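Local coordinates for SusD-like carbohydrate binding protein (Bacteroides vulgatus, PDB 3LEW), which probably binds glycans at the bacterial cell surface as an outer-membrane lipoprotein of the SusD family, delivering them for uptake, at residues K221-T224 with Y225-L229; N353-A356 with K357-N361; I200-E203 with V204-I208; M344-A347 with E348-I352. All coordinates share one frame; numbering follows the deposited sequence.

Contact 1: K221-T224 with Y225-L229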
ATOM      1  N   LYS A 221      -0.101 -20.810  -5.991  1.00 14.32           N
ATOM      2  CA  LYS A 221      -1.093 -19.904  -6.584  1.00 14.55           C
ATOM      3  C   LYS A 221      -0.494 -18.543  -6.965  1.00 13.80           C
ATOM      4  O   LYS A 221      -0.800 -18.006  -8.016  1.00 15.06           O
ATOM      5  CB  LYS A 221      -2.263 -19.735  -5.640  1.00 14.71           C
ATOM      6  CG  LYS A 221      -3.231 -20.926  -5.625  1.00 16.00           C
ATOM      7  CD  LYS A 221      -4.508 -20.585  -4.845  1.00 18.87           C
ATOM      8  CE  LYS A 221      -5.449 -21.771  -4.903  1.00 20.42           C
ATOM      9  NZ  LYS A 221      -6.792 -21.472  -4.390  1.00 20.23           N
ATOM     10  N   ALA A 222       0.339 -17.980  -6.094  1.00 12.73           N
ATOM     11  CA  ALA A 222       0.962 -16.672  -6.336  1.00 12.51           C
ATOM     12  C   ALA A 222       1.810 -16.728  -7.589  1.00 12.14           C
ATOM     13  O   ALA A 222       1.791 -15.815  -8.422  1.00 13.02           O
ATOM     14  CB  ALA A 222       1.822 -16.227  -5.119  1.00 12.71           C
ATOM     15  N   LYS A 223       2.557 -17.813  -7.724  1.00 13.05           N
ATOM     16  CA  LYS A 223       3.350 -18.056  -8.951  1.00 13.30           C
ATOM     17  C   LYS A 223       2.444 -18.178 -10.182  1.00 13.68           C
ATOM     18  O   LYS A 223       2.731 -17.599 -11.245  1.00 14.05           O
ATOM     19  CB  LYS A 223       4.200 -19.327  -8.783  1.00 14.02           C
ATOM     20  CG  LYS A 223       4.749 -19.915 -10.113  1.00 15.38           C
ATOM     21  CD  LYS A 223       5.597 -21.129  -9.921  1.00 17.96           C
ATOM     22  CE  LYS A 223       5.979 -21.794 -11.255  1.00 20.92           C
ATOM     23  NZ  LYS A 223       6.965 -22.905 -11.076  1.00 19.32           N
ATOM     24  N   THR A 224       1.381 -18.957 -10.060  1.00 13.43           N
ATOM     25  CA  THR A 224       0.477 -19.220 -11.200  1.00 14.20           C
ATOM     26  C   THR A 224      -0.165 -17.946 -11.709  1.00 13.71           C
ATOM     27  O   THR A 224      -0.139 -17.649 -12.922  1.00 14.66           O
ATOM     28  CB  THR A 224      -0.620 -20.230 -10.834  1.00 14.70           C
ATOM     29  OG1 THR A 224      -0.004 -21.495 -10.584  1.00 17.17           O
ATOM     30  CG2 THR A 224      -1.666 -20.363 -11.959  1.00 16.14           C
ATOM     31  N   TYR A 225      -0.698 -17.148 -10.793  1.00 14.08           N
ATOM     32  CA  TYR A 225      -1.409 -15.959 -11.207  1.00 13.03           C
ATOM     33  C   TYR A 225      -0.434 -14.872 -11.685  1.00 13.64           C
ATOM     34  O   TYR A 225      -0.729 -14.150 -12.638  1.00 13.58           O
ATOM     35  CB  TYR A 225      -2.330 -15.473 -10.105  1.00 13.23           C
ATOM     36  CG  TYR A 225      -3.435 -16.460  -9.735  1.00 12.92           C
ATOM     37  CD1 TYR A 225      -4.295 -16.963 -10.700  1.00 13.57           C
ATOM     38  CD2 TYR A 225      -3.618 -16.861  -8.419  1.00 13.96           C
ATOM     39  CE1 TYR A 225      -5.302 -17.870 -10.361  1.00 16.46           C
ATOM     40  CE2 TYR A 225      -4.624 -17.754  -8.068  1.00 16.08           C
ATOM     41  CZ  TYR A 225      -5.455 -18.255  -9.028  1.00 14.68           C
ATOM     42  OH  TYR A 225      -6.473 -19.174  -8.735  1.00 18.51           O
ATOM     43  N   SER A 226       0.727 -14.721 -11.031  1.00 13.38           N
ATOM     44  CA  SER A 226       1.684 -13.690 -11.483  1.00 13.21           C
ATOM     45  C   SER A 226       2.343 -14.087 -12.817  1.00 13.22           C
ATOM     46  O   SER A 226       2.623 -13.207 -13.654  1.00 13.44           O
ATOM     47  CB  SER A 226       2.711 -13.382 -10.376  1.00 13.54           C
ATOM     48  OG  SER A 226       3.415 -14.538  -9.972  1.00 12.69           O
ATOM     49  N   ASP A 227       2.617 -15.375 -13.024  1.00 13.58           N
ATOM     50  CA  ASP A 227       3.062 -15.842 -14.341  1.00 14.08           C
ATOM     51  C   ASP A 227       2.033 -15.447 -15.438  1.00 14.01           C
ATOM     52  O   ASP A 227       2.404 -14.945 -16.503  1.00 14.38           O
ATOM     53  CB  ASP A 227       3.235 -17.377 -14.349  1.00 14.02           C
ATOM     54  CG  ASP A 227       4.629 -17.863 -13.872  1.00 15.94           C
ATOM     55  OD1 ASP A 227       5.603 -17.081 -13.725  1.00 16.09           O
ATOM     56  OD2 ASP A 227       4.751 -19.105 -13.703  1.00 18.07           O
ATOM     57  N   LYS A 228       0.753 -15.707 -15.194  1.00 14.89           N
ATOM     58  CA  LYS A 228      -0.320 -15.370 -16.182  1.00 15.23           C
ATOM     59  C   LYS A 228      -0.313 -13.894 -16.496  1.00 14.64           C
ATOM     60  O   LYS A 228      -0.438 -13.507 -17.653  1.00 15.41           O
ATOM     61  CB  LYS A 228      -1.703 -15.756 -15.640  1.00 16.14           C
ATOM     62  CG  LYS A 228      -2.018 -17.259 -15.687  1.00 20.86           C
ATOM     63  CD  LYS A 228      -3.374 -17.652 -14.997  1.00 25.56           C
ATOM     64  CE  LYS A 228      -3.781 -19.127 -15.250  1.00 28.62           C
ATOM     65  NZ  LYS A 228      -4.483 -19.283 -16.548  1.00 30.22           N
ATOM     66  N   LEU A 229      -0.195 -13.064 -15.449  1.00 14.52           N
ATOM     67  CA  LEU A 229      -0.157 -11.601 -15.586  1.00 14.20           C
ATOM     68  C   LEU A 229       1.049 -11.187 -16.424  1.00 13.73           C
ATOM     69  O   LEU A 229       0.898 -10.505 -17.464  1.00 14.09           O
ATOM     70  CB  LEU A 229      -0.193 -10.909 -14.231  1.00 15.19           C
ATOM     71  CG  LEU A 229      -0.515  -9.407 -14.307  1.00 15.15           C
ATOM     72  CD1 LEU A 229      -1.011  -8.844 -12.989  1.00 15.94           C
ATOM     73  CD2 LEU A 229       0.669  -8.571 -14.835  1.00 16.06           C
TER

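Contact 2: N353-A356 with K357-N361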
ATOM      1  N   ASN A 353       6.226 -12.582  -8.191  1.00 13.22           N
ATOM      2  CA  ASN A 353       6.657 -13.758  -8.938  1.00 13.37           C
ATOM      3  C   ASN A 353       8.004 -14.289  -8.416  1.00 13.67           C
ATOM      4  O   ASN A 353       8.147 -15.500  -8.121  1.00 13.29           O
ATOM      5  CB  ASN A 353       6.683 -13.426 -10.422  1.00 13.70           C
ATOM      6  CG  ASN A 353       6.826 -14.634 -11.294  1.00 15.91           C
ATOM      7  OD1 ASN A 353       7.908 -14.860 -11.844  1.00 15.79           O
ATOM      8  ND2 ASN A 353       5.721 -15.418 -11.483  1.00 13.92           N
ATOM      9  N   ALA A 354       8.986 -13.394  -8.269  1.00 13.51           N
ATOM     10  CA  ALA A 354      10.284 -13.778  -7.698  1.00 13.78           C
ATOM     11  C   ALA A 354      10.177 -14.387  -6.314  1.00 13.02           C
ATOM     12  O   ALA A 354      10.746 -15.437  -6.041  1.00 14.10           O
ATOM     13  CB  ALA A 354      11.285 -12.599  -7.686  1.00 13.79           C
ATOM     14  N   GLU A 355       9.424 -13.758  -5.431  1.00 12.68           N
ATOM     15  CA  GLU A 355       9.313 -14.245  -4.060  1.00 12.89           C
ATOM     16  C   GLU A 355       8.579 -15.600  -3.949  1.00 13.33           C
ATOM     17  O   GLU A 355       9.010 -16.498  -3.217  1.00 12.38           O
ATOM     18  CB  GLU A 355       8.634 -13.177  -3.176  1.00 13.47           C
ATOM     19  CG  GLU A 355       8.642 -13.579  -1.723  1.00 14.20           C
ATOM     20  CD  GLU A 355       8.126 -12.499  -0.755  1.00 14.80           C
ATOM     21  OE1 GLU A 355       8.053 -11.301  -1.136  1.00 15.47           O
ATOM     22  OE2 GLU A 355       7.857 -12.891   0.432  1.00 15.21           O
ATOM     23  N   ALA A 356       7.470 -15.749  -4.686  1.00 12.26           N
ATOM     24  CA  ALA A 356       6.755 -17.008  -4.694  1.00 12.61           C
ATOM     25  C   ALA A 356       7.685 -18.115  -5.202  1.00 12.78           C
ATOM     26  O   ALA A 356       7.783 -19.194  -4.612  1.00 12.12           O
ATOM     27  CB  ALA A 356       5.525 -16.897  -5.579  1.00 12.47           C
ATOM     28  N   LYS A 357       8.401 -17.826  -6.278  1.00 12.46           N
ATOM     29  CA  LYS A 357       9.342 -18.810  -6.808  1.00 12.03           C
ATOM     30  C   LYS A 357      10.494 -19.184  -5.807  1.00 12.42           C
ATOM     31  O   LYS A 357      10.920 -20.342  -5.751  1.00 11.65           O
ATOM     32  CB  LYS A 357       9.875 -18.358  -8.171  1.00 12.33           C
ATOM     33  CG  LYS A 357       8.826 -18.513  -9.268  1.00 11.14           C
ATOM     34  CD  LYS A 357       9.236 -17.855 -10.568  1.00 11.26           C
ATOM     35  CE  LYS A 357       8.212 -18.197 -11.675  1.00 12.57           C
ATOM     36  NZ  LYS A 357       8.505 -17.387 -12.937  1.00 13.84           N
ATOM     37  N   ALA A 358      10.976 -18.217  -5.043  1.00 12.98           N
ATOM     38  CA  ALA A 358      12.022 -18.453  -4.019  1.00 13.29           C
ATOM     39  C   ALA A 358      11.504 -19.439  -2.972  1.00 14.09           C
ATOM     40  O   ALA A 358      12.181 -20.394  -2.641  1.00 14.59           O
ATOM     41  CB  ALA A 358      12.472 -17.143  -3.361  1.00 13.12           C
ATOM     42  N   HIS A 359      10.266 -19.258  -2.534  1.00 14.84           N
ATOM     43  CA  HIS A 359       9.630 -20.199  -1.599  1.00 15.39           C
ATOM     44  C   HIS A 359       9.420 -21.580  -2.173  1.00 15.15           C
ATOM     45  O   HIS A 359       9.455 -22.563  -1.439  1.00 15.96           O
ATOM     46  CB  HIS A 359       8.292 -19.657  -1.069  1.00 15.36           C
ATOM     47  CG  HIS A 359       8.461 -18.654   0.025  1.00 17.44           C
ATOM     48  ND1 HIS A 359       8.849 -19.025   1.297  1.00 24.87           N
ATOM     49  CD2 HIS A 359       8.365 -17.311   0.033  1.00 22.85           C
ATOM     50  CE1 HIS A 359       8.943 -17.945   2.049  1.00 22.78           C
ATOM     51  NE2 HIS A 359       8.672 -16.892   1.310  1.00 20.18           N
ATOM     52  N   LEU A 360       9.200 -21.661  -3.484  1.00 14.44           N
ATOM     53  CA  LEU A 360       9.017 -22.924  -4.182  1.00 14.50           C
ATOM     54  C   LEU A 360      10.333 -23.579  -4.641  1.00 15.45           C
ATOM     55  O   LEU A 360      10.325 -24.650  -5.243  1.00 15.10           O
ATOM     56  CB  LEU A 360       8.130 -22.691  -5.406  1.00 14.38           C
ATOM     57  CG  LEU A 360       6.669 -22.328  -5.110  1.00 14.48           C
ATOM     58  CD1 LEU A 360       5.955 -21.943  -6.399  1.00 16.02           C
ATOM     59  CD2 LEU A 360       5.956 -23.506  -4.463  1.00 16.90           C
ATOM     60  N   ASN A 361      11.455 -22.906  -4.381  1.00 16.54           N
ATOM     61  CA  ASN A 361      12.759 -23.321  -4.887  1.00 17.62           C
ATOM     62  C   ASN A 361      12.861 -23.463  -6.393  1.00 15.24           C
ATOM     63  O   ASN A 361      13.567 -24.324  -6.918  1.00 14.97           O
ATOM     64  CB  ASN A 361      13.251 -24.534  -4.138  1.00 19.24           C
ATOM     65  CG  ASN A 361      14.161 -24.120  -3.032  1.00 26.83           C
ATOM     66  OD1 ASN A 361      13.727 -23.976  -1.888  1.00 34.87           O
ATOM     67  ND2 ASN A 361      15.425 -23.826  -3.383  1.00 30.24           N
TER

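Contact 3: I200-E203 with V204-I208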
ATOM      1  N   ILE A 200     -11.513  -2.460 -12.659  1.00 15.07           N
ATOM      2  CA  ILE A 200     -10.951  -3.792 -12.509  1.00 15.09           C
ATOM      3  C   ILE A 200     -11.243  -4.645 -13.751  1.00 15.13           C
ATOM      4  O   ILE A 200     -12.391  -4.908 -14.089  1.00 15.42           O
ATOM      5  CB  ILE A 200     -11.565  -4.479 -11.231  1.00 14.68           C
ATOM      6  CG1 ILE A 200     -11.279  -3.639  -9.992  1.00 15.24           C
ATOM      7  CG2 ILE A 200     -11.088  -5.921 -11.117  1.00 14.02           C
ATOM      8  CD1 ILE A 200     -11.889  -4.228  -8.724  1.00 16.34           C
ATOM      9  N   ASP A 201     -10.204  -5.121 -14.419  1.00 14.49           N
ATOM     10  CA  ASP A 201     -10.334  -6.048 -15.532  1.00 13.98           C
ATOM     11  C   ASP A 201      -9.593  -7.340 -15.157  1.00 14.44           C
ATOM     12  O   ASP A 201      -9.233  -7.541 -13.986  1.00 14.87           O
ATOM     13  CB  ASP A 201      -9.849  -5.454 -16.864  1.00 14.27           C
ATOM     14  CG  ASP A 201      -8.359  -5.201 -16.903  1.00 15.30           C
ATOM     15  OD1 ASP A 201      -7.686  -5.431 -15.853  1.00 15.29           O
ATOM     16  OD2 ASP A 201      -7.855  -4.706 -17.970  1.00 18.87           O
ATOM     17  N   ASN A 202      -9.481  -8.249 -16.113  1.00 13.87           N
ATOM     18  CA  ASN A 202      -8.828  -9.540 -15.857  1.00 14.73           C
ATOM     19  C   ASN A 202      -7.415  -9.337 -15.314  1.00 13.64           C
ATOM     20  O   ASN A 202      -7.052  -9.995 -14.367  1.00 14.46           O
ATOM     21  CB  ASN A 202      -8.879 -10.431 -17.110  1.00 15.62           C
ATOM     22  CG  ASN A 202      -8.391 -11.898 -16.840  1.00 18.29           C
ATOM     23  OD1 ASN A 202      -9.193 -12.797 -16.525  1.00 27.37           O
ATOM     24  ND2 ASN A 202      -7.121 -12.107 -16.972  1.00 23.66           N
ATOM     25  N   GLU A 203      -6.629  -8.450 -15.912  1.00 14.20           N
ATOM     26  CA  GLU A 203      -5.265  -8.202 -15.442  1.00 14.85           C
ATOM     27  C   GLU A 203      -5.210  -7.714 -13.989  1.00 14.75           C
ATOM     28  O   GLU A 203      -4.367  -8.155 -13.194  1.00 14.28           O
ATOM     29  CB  GLU A 203      -4.550  -7.223 -16.383  1.00 16.23           C
ATOM     30  CG  GLU A 203      -3.159  -6.898 -15.901  1.00 17.73           C
ATOM     31  CD  GLU A 203      -2.372  -5.981 -16.817  1.00 22.77           C
ATOM     32  OE1 GLU A 203      -2.929  -5.484 -17.797  1.00 26.41           O
ATOM     33  OE2 GLU A 203      -1.187  -5.761 -16.527  1.00 22.81           O
ATOM     34  N   VAL A 204      -6.095  -6.779 -13.644  1.00 14.06           N
ATOM     35  CA  VAL A 204      -6.163  -6.260 -12.283  1.00 13.59           C
ATOM     36  C   VAL A 204      -6.467  -7.390 -11.315  1.00 13.56           C
ATOM     37  O   VAL A 204      -5.791  -7.529 -10.299  1.00 14.15           O
ATOM     38  CB  VAL A 204      -7.156  -5.087 -12.102  1.00 13.51           C
ATOM     39  CG1 VAL A 204      -7.230  -4.632 -10.602  1.00 14.39           C
ATOM     40  CG2 VAL A 204      -6.787  -3.878 -13.001  1.00 14.41           C
ATOM     41  N   VAL A 205      -7.450  -8.245 -11.653  1.00 13.12           N
ATOM     42  CA  VAL A 205      -7.761  -9.404 -10.794  1.00 13.65           C
ATOM     43  C   VAL A 205      -6.526 -10.327 -10.604  1.00 13.92           C
ATOM     44  O   VAL A 205      -6.230 -10.735  -9.487  1.00 14.08           O
ATOM     45  CB  VAL A 205      -8.964 -10.184 -11.308  1.00 13.85           C
ATOM     46  CG1 VAL A 205      -9.220 -11.419 -10.409  1.00 14.68           C
ATOM     47  CG2 VAL A 205     -10.246  -9.277 -11.337  1.00 13.78           C
ATOM     48  N   LEU A 206      -5.815 -10.653 -11.684  1.00 14.65           N
ATOM     49  CA  LEU A 206      -4.632 -11.484 -11.579  1.00 15.03           C
ATOM     50  C   LEU A 206      -3.624 -10.834 -10.625  1.00 14.35           C
ATOM     51  O   LEU A 206      -2.978 -11.528  -9.828  1.00 15.41           O
ATOM     52  CB  LEU A 206      -3.972 -11.695 -12.965  1.00 14.27           C
ATOM     53  CG  LEU A 206      -4.695 -12.642 -13.934  1.00 14.19           C
ATOM     54  CD1 LEU A 206      -4.044 -12.558 -15.311  1.00 12.66           C
ATOM     55  CD2 LEU A 206      -4.667 -14.126 -13.378  1.00 14.58           C
ATOM     56  N   GLY A 207      -3.488  -9.507 -10.703  1.00 15.83           N
ATOM     57  CA  GLY A 207      -2.499  -8.839  -9.891  1.00 15.42           C
ATOM     58  C   GLY A 207      -2.892  -8.875  -8.424  1.00 15.18           C
ATOM     59  O   GLY A 207      -2.037  -9.142  -7.529  1.00 14.19           O
ATOM     60  N   ILE A 208      -4.156  -8.532  -8.126  1.00 15.48           N
ATOM     61  CA  ILE A 208      -4.569  -8.547  -6.699  1.00 15.72           C
ATOM     62  C   ILE A 208      -4.518  -9.989  -6.142  1.00 15.85           C
ATOM     63  O   ILE A 208      -4.120 -10.227  -4.968  1.00 14.23           O
ATOM     64  CB  ILE A 208      -5.991  -7.970  -6.457  1.00 16.99           C
ATOM     65  CG1 ILE A 208      -6.127  -6.566  -7.040  1.00 17.83           C
ATOM     66  CG2 ILE A 208      -6.301  -8.002  -4.916  1.00 15.93           C
ATOM     67  CD1 ILE A 208      -7.640  -6.135  -7.302  1.00 17.71           C
TER

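Contact 4: M344-A347 with E348-I352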
HETATM    1  N   MSE A 344      -1.107  -0.258  -7.923  1.00 14.32           N
HETATM    2  CA  MSE A 344      -0.436  -1.506  -8.340  1.00 13.73           C
HETATM    3  C   MSE A 344       0.323  -1.271  -9.630  1.00 14.96           C
HETATM    4  O   MSE A 344      -0.259  -0.749 -10.585  1.00 15.42           O
HETATM    5  CB  MSE A 344      -1.428  -2.649  -8.531  1.00 14.03           C
HETATM    6  CG  MSE A 344      -0.752  -3.929  -8.762  1.00 13.14           C
HETATM    7 SE   MSE A 344      -2.063  -5.421  -8.555  0.75 17.94          SE
HETATM    8  CE  MSE A 344      -3.299  -4.935  -9.747  1.00 17.41           C
ATOM      9  N   ARG A 345       1.607  -1.659  -9.660  1.00 13.82           N
ATOM     10  CA  ARG A 345       2.433  -1.576 -10.853  1.00 12.92           C
ATOM     11  C   ARG A 345       2.987  -2.943 -11.249  1.00 12.67           C
ATOM     12  O   ARG A 345       3.108  -3.871 -10.423  1.00 14.72           O
ATOM     13  CB  ARG A 345       3.627  -0.651 -10.596  1.00 12.80           C
ATOM     14  CG  ARG A 345       3.237   0.700 -10.185  1.00 15.91           C
ATOM     15  CD  ARG A 345       4.461   1.621 -10.232  1.00 16.50           C
ATOM     16  NE  ARG A 345       5.393   1.456  -9.117  1.00 15.26           N
ATOM     17  CZ  ARG A 345       6.667   1.081  -9.204  1.00 16.23           C
ATOM     18  NH1 ARG A 345       7.240   0.737 -10.359  1.00 15.82           N
ATOM     19  NH2 ARG A 345       7.416   1.103  -8.099  1.00 16.34           N
ATOM     20  N   VAL A 346       3.383  -3.044 -12.506  1.00 12.43           N
ATOM     21  CA  VAL A 346       3.983  -4.288 -13.003  1.00 12.93           C
ATOM     22  C   VAL A 346       5.254  -4.675 -12.202  1.00 13.30           C
ATOM     23  O   VAL A 346       5.487  -5.861 -11.962  1.00 14.02           O
ATOM     24  CB  VAL A 346       4.293  -4.234 -14.514  1.00 12.72           C
ATOM     25  CG1 VAL A 346       4.822  -5.673 -15.011  1.00 12.85           C
ATOM     26  CG2 VAL A 346       3.026  -3.816 -15.339  1.00 12.53           C
ATOM     27  N   ALA A 347       6.067  -3.717 -11.781  1.00 13.24           N
ATOM     28  CA  ALA A 347       7.238  -4.057 -11.006  1.00 12.66           C
ATOM     29  C   ALA A 347       6.909  -4.897  -9.768  1.00 13.64           C
ATOM     30  O   ALA A 347       7.705  -5.761  -9.394  1.00 14.02           O
ATOM     31  CB  ALA A 347       8.031  -2.775 -10.569  1.00 13.43           C
ATOM     32  N   GLU A 348       5.815  -4.594  -9.074  1.00 12.81           N
ATOM     33  CA  GLU A 348       5.394  -5.402  -7.940  1.00 13.46           C
ATOM     34  C   GLU A 348       5.122  -6.847  -8.345  1.00 13.75           C
ATOM     35  O   GLU A 348       5.378  -7.769  -7.560  1.00 13.98           O
ATOM     36  CB  GLU A 348       4.147  -4.786  -7.284  1.00 13.53           C
ATOM     37  CG  GLU A 348       3.666  -5.570  -6.051  1.00 14.68           C
ATOM     38  CD  GLU A 348       2.257  -5.229  -5.592  1.00 16.81           C
ATOM     39  OE1 GLU A 348       1.645  -4.269  -6.076  1.00 15.74           O
ATOM     40  OE2 GLU A 348       1.738  -5.988  -4.729  1.00 15.07           O
ATOM     41  N   ILE A 349       4.557  -7.044  -9.546  1.00 13.05           N
ATOM     42  CA  ILE A 349       4.245  -8.399 -10.037  1.00 13.69           C
ATOM     43  C   ILE A 349       5.524  -9.168 -10.300  1.00 13.37           C
ATOM     44  O   ILE A 349       5.602 -10.339  -9.955  1.00 12.96           O
ATOM     45  CB  ILE A 349       3.329  -8.377 -11.282  1.00 13.92           C
ATOM     46  CG1 ILE A 349       2.091  -7.481 -11.050  1.00 14.78           C
ATOM     47  CG2 ILE A 349       2.934  -9.795 -11.686  1.00 14.36           C
ATOM     48  CD1 ILE A 349       1.264  -7.863  -9.757  1.00 14.47           C
ATOM     49  N   TYR A 350       6.552  -8.512 -10.846  1.00 12.72           N
ATOM     50  CA  TYR A 350       7.861  -9.176 -10.987  1.00 13.01           C
ATOM     51  C   TYR A 350       8.386  -9.615  -9.614  1.00 12.68           C
ATOM     52  O   TYR A 350       8.893 -10.712  -9.443  1.00 13.10           O
ATOM     53  CB  TYR A 350       8.910  -8.241 -11.585  1.00 13.30           C
ATOM     54  CG  TYR A 350       8.967  -8.145 -13.089  1.00 13.20           C
ATOM     55  CD1 TYR A 350       8.108  -7.309 -13.794  1.00 14.89           C
ATOM     56  CD2 TYR A 350       9.909  -8.852 -13.795  1.00 13.83           C
ATOM     57  CE1 TYR A 350       8.179  -7.180 -15.166  1.00 14.16           C
ATOM     58  CE2 TYR A 350       9.982  -8.742 -15.195  1.00 14.12           C
ATOM     59  CZ  TYR A 350       9.130  -7.873 -15.871  1.00 13.95           C
ATOM     60  OH  TYR A 350       9.248  -7.763 -17.266  1.00 15.12           O
ATOM     61  N   LEU A 351       8.240  -8.740  -8.627  1.00 11.77           N
ATOM     62  CA  LEU A 351       8.734  -9.045  -7.272  1.00 12.61           C
ATOM     63  C   LEU A 351       7.918 -10.147  -6.573  1.00 12.64           C
ATOM     64  O   LEU A 351       8.497 -10.990  -5.909  1.00 14.32           O
ATOM     65  CB  LEU A 351       8.720  -7.768  -6.435  1.00 12.09           C
ATOM     66  CG  LEU A 351       9.858  -6.782  -6.801  1.00 12.36           C
ATOM     67  CD1 LEU A 351       9.484  -5.390  -6.261  1.00 13.63           C
ATOM     68  CD2 LEU A 351      11.196  -7.245  -6.179  1.00 15.27           C
ATOM     69  N   ILE A 352       6.590 -10.152  -6.745  1.00 12.53           N
ATOM     70  CA  ILE A 352       5.734 -11.226  -6.227  1.00 12.35           C
ATOM     71  C   ILE A 352       6.105 -12.587  -6.875  1.00 12.52           C
ATOM     72  O   ILE A 352       6.219 -13.588  -6.188  1.00 11.82           O
ATOM     73  CB  ILE A 352       4.222 -10.961  -6.471  1.00 11.60           C
ATOM     74  CG1 ILE A 352       3.700  -9.759  -5.635  1.00 13.37           C
ATOM     75  CG2 ILE A 352       3.344 -12.222  -6.169  1.00 14.22           C
ATOM     76  CD1 ILE A 352       2.393  -9.204  -6.073  1.00 11.90           C
TER
HETATM   77  O   HOH W   1       2.731  -1.930  -7.070  1.00 14.09           O

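Contact 1: K221-T224 with Y225-L229
Ser-226 turns both of its donors back onto one acceptor, the carbonyl oxygen of Ala-222 a turn earlier in the helix. Its hydroxyl OG gives a hydrogen bond of 2.6 Å to Ala-222 O, while Ser-226 N reaches the same oxygen at 3.0 Å, the two arriving from opposite faces of the carbonyl plane. The torsion behind this sets OG between the backbone N and the carbonyl carbon (chi1 57°), where it faces the preceding turn. Asn-353 of helix 346-359 engages OG as well, so the hydroxyl both donates, to Ala-222 O, and accepts, from Asn-353 ND2. Tyr-225 N donates to Lys-221 O at 2.9 Å, and the tyrosine ring then leans back over that turn, its CE2 lying 3.9 Å from Lys-221 CB. Tyr-225 OH and Lys-221 NZ converge on the carboxylate of Glu-182, the lysine as a salt bridge. A leucine in place of Tyr-225 would probably leave Glu-182 with one donor fewer and Lys-221 without the ring beside its CB. Lys-223 and Asp-227 are a turn apart, yet Lys-223 NZ stays 5.1 Å from Asp-227 OD2. Each looks elsewhere for its mate: Lys-223 to Asp-362, Asp-227 to Lys-357 and the amide of Asn-353. Thr-224 OG1 bonds back to Glu-220 O, leaving its methyl CG2 alongside Lys-228 CE at 4.1 Å. The whole is a worked case of i to i+4 bonding in an amphipathic helix of an alpha-helical bundle, as in the TPR-like helical region of SusD proteins.

Contact 2: N353-A356 with K357-N361
Lys-357 NZ is gripped from several sides: Asn-353 OD1 takes a hydrogen bond from it at 2.8 Å, and the carboxylates of Asp-227 and Asp-364 form salt bridges with it. The ammonium meets OD1 in the carbonyl plane, on a lone pair, with a C=O...N angle of 122°. To get there the lysine runs back along the helix, fully extended beyond CG, its CG lying 3.3 Å from Asn-353 O. Asn-353 comes to meet it with CG anti to the backbone N (chi1 -168°), and the two side chains cross at a slant. The other half of the amide is used as well, since Asn-353 ND2 donates to Asp-227 OD1 and Ser-226 OG on helix 219-232. With its oxygen on a cation and its nitrogen on an anion and a hydroxyl, the amide is fixed in one orientation.

Two residues further on, on another side of the helix, Glu-355 and His-359 run alongside each other in the same direction, with carboxylate and imidazole planes 32° apart. Carbon meets carbon here, Glu-355 CG to His-359 CD2 at 4.1 Å. The carboxylate spends its oxygens on Arg-414 and Trp-395, whereas the imidazole stacks on Trp-219. The helix closes just beyond: Leu-360 N still reaches Ala-356 O at 3.1 Å, and Asn-361, with positive phi, completes a Schellman motif. Since the lysine charge sits buried among two aspartates and an amide oxygen, the cationic form is probably favoured, and the salt bridge to Asp-227 ties the end of this helix to helix 219-232.

Contact 3: I200-E203 with V204-I208
Ile-200 sets its CG2 methyl across two valines of the first helical turn, crossing each at about a right angle. Against Val-205 the fit is tight, Ile-200 CG2 to Val-205 CG2 being 3.5 Å; Val-204 is met more loosely, with its CG1 4.1 Å from Ile-200 CG2. Asp-201 also stands nearly perpendicular to Val-204, but uses a polar end. Its CG is tucked between the backbone N and the carbonyl carbon (chi1 67°), which bends the carboxylate over the start of the helix. There Asp-201 OD1 accepts from Val-204 N at 3.0 Å in an almost straight bond (168°), the donor lying nearly on the C-O line, while the methyl Val-204 CG2 rests 3.4 Å from Asp-201 OD1. The second oxygen, OD2, is held by a salt bridge to Arg-194. With an alanine here in place of Asp-201, Val-204 N would probably lose its capping acceptor and Arg-194 this carboxylate. Backbone bonding then takes over, with Val-205 N on Asp-201 O at 3.0 Å. This is an aspartate N-cap with a hydrophobic staple between Ile-200 and Val-205, both of which also touch Ala-123 of helix 111-135 in the surrounding helical bundle.

Contact 4: M344-A347 with E348-I352
Val-346 sets its CG1 methyl beside the CD1-CE1 flank of the Tyr-350 ring, 3.7 Å from Tyr-350 CE1, the two side chains crossing at a slant one turn apart. Val-346 O lies near the ring plane at the same flank, 3.5 Å from Tyr-350 CD1. That oxygen accepts from Tyr-350 N at 3.1 Å and, weakly, from Ile-349 N. At its far end the hydroxyl of Tyr-350 is bonded to Asn-234 O.

Here the chain passes directly from strand into helix: residues 341-345 pair antiparallel with strand 254-258, and helix 346-359 follows directly after the strand. Glu-348 N makes a weak bond to Arg-345 O (125°) in this first turn. The glutamate's CG, anti to the backbone N (chi1 -178°), and its extended chain carry OE1 back over the junction, to 3.6 Å from CG of Met-344, a selenomethionine.

A water joins the two elements, accepting from Arg-345 N and donating to Glu-348 OE1, both at 2.8 Å. Arg-211 forms a salt bridge to the same carboxylate oxygen, which therefore faces both a charge and a water within the interior. Arg-345 turns its guanidinium to Glu-405, Glu-401 and Glu-253. On another flank the selenium of Met-344 packs against Ile-349, SE to CD1 4.3 Å, beside Ile-255 of the paired strand.

The four contacts belong to three helices of one bundle: contact 3 opens helix 202-215, contact 1 lies on the next helix, 219-232, and contacts 4 and 2 mark the start and end of helix 346-359. Contact 1 is partly buried and touches the other, buried three. Against contact 2 it is polar, Ser-226 and Asp-227 both reaching Asn-353; elsewhere Leu-229 packs on the backbone at Gly-207 and on Ile-349, and Tyr-225 on Leu-206. Contact 2, though buried, is built on charges, its centre about 21 Å from the chain centre; contact 4, nearest at about 12 Å, combines apolar packing with a water and a carboxylate. Met-344 lies against Gly-207, joining contacts 3 and 4.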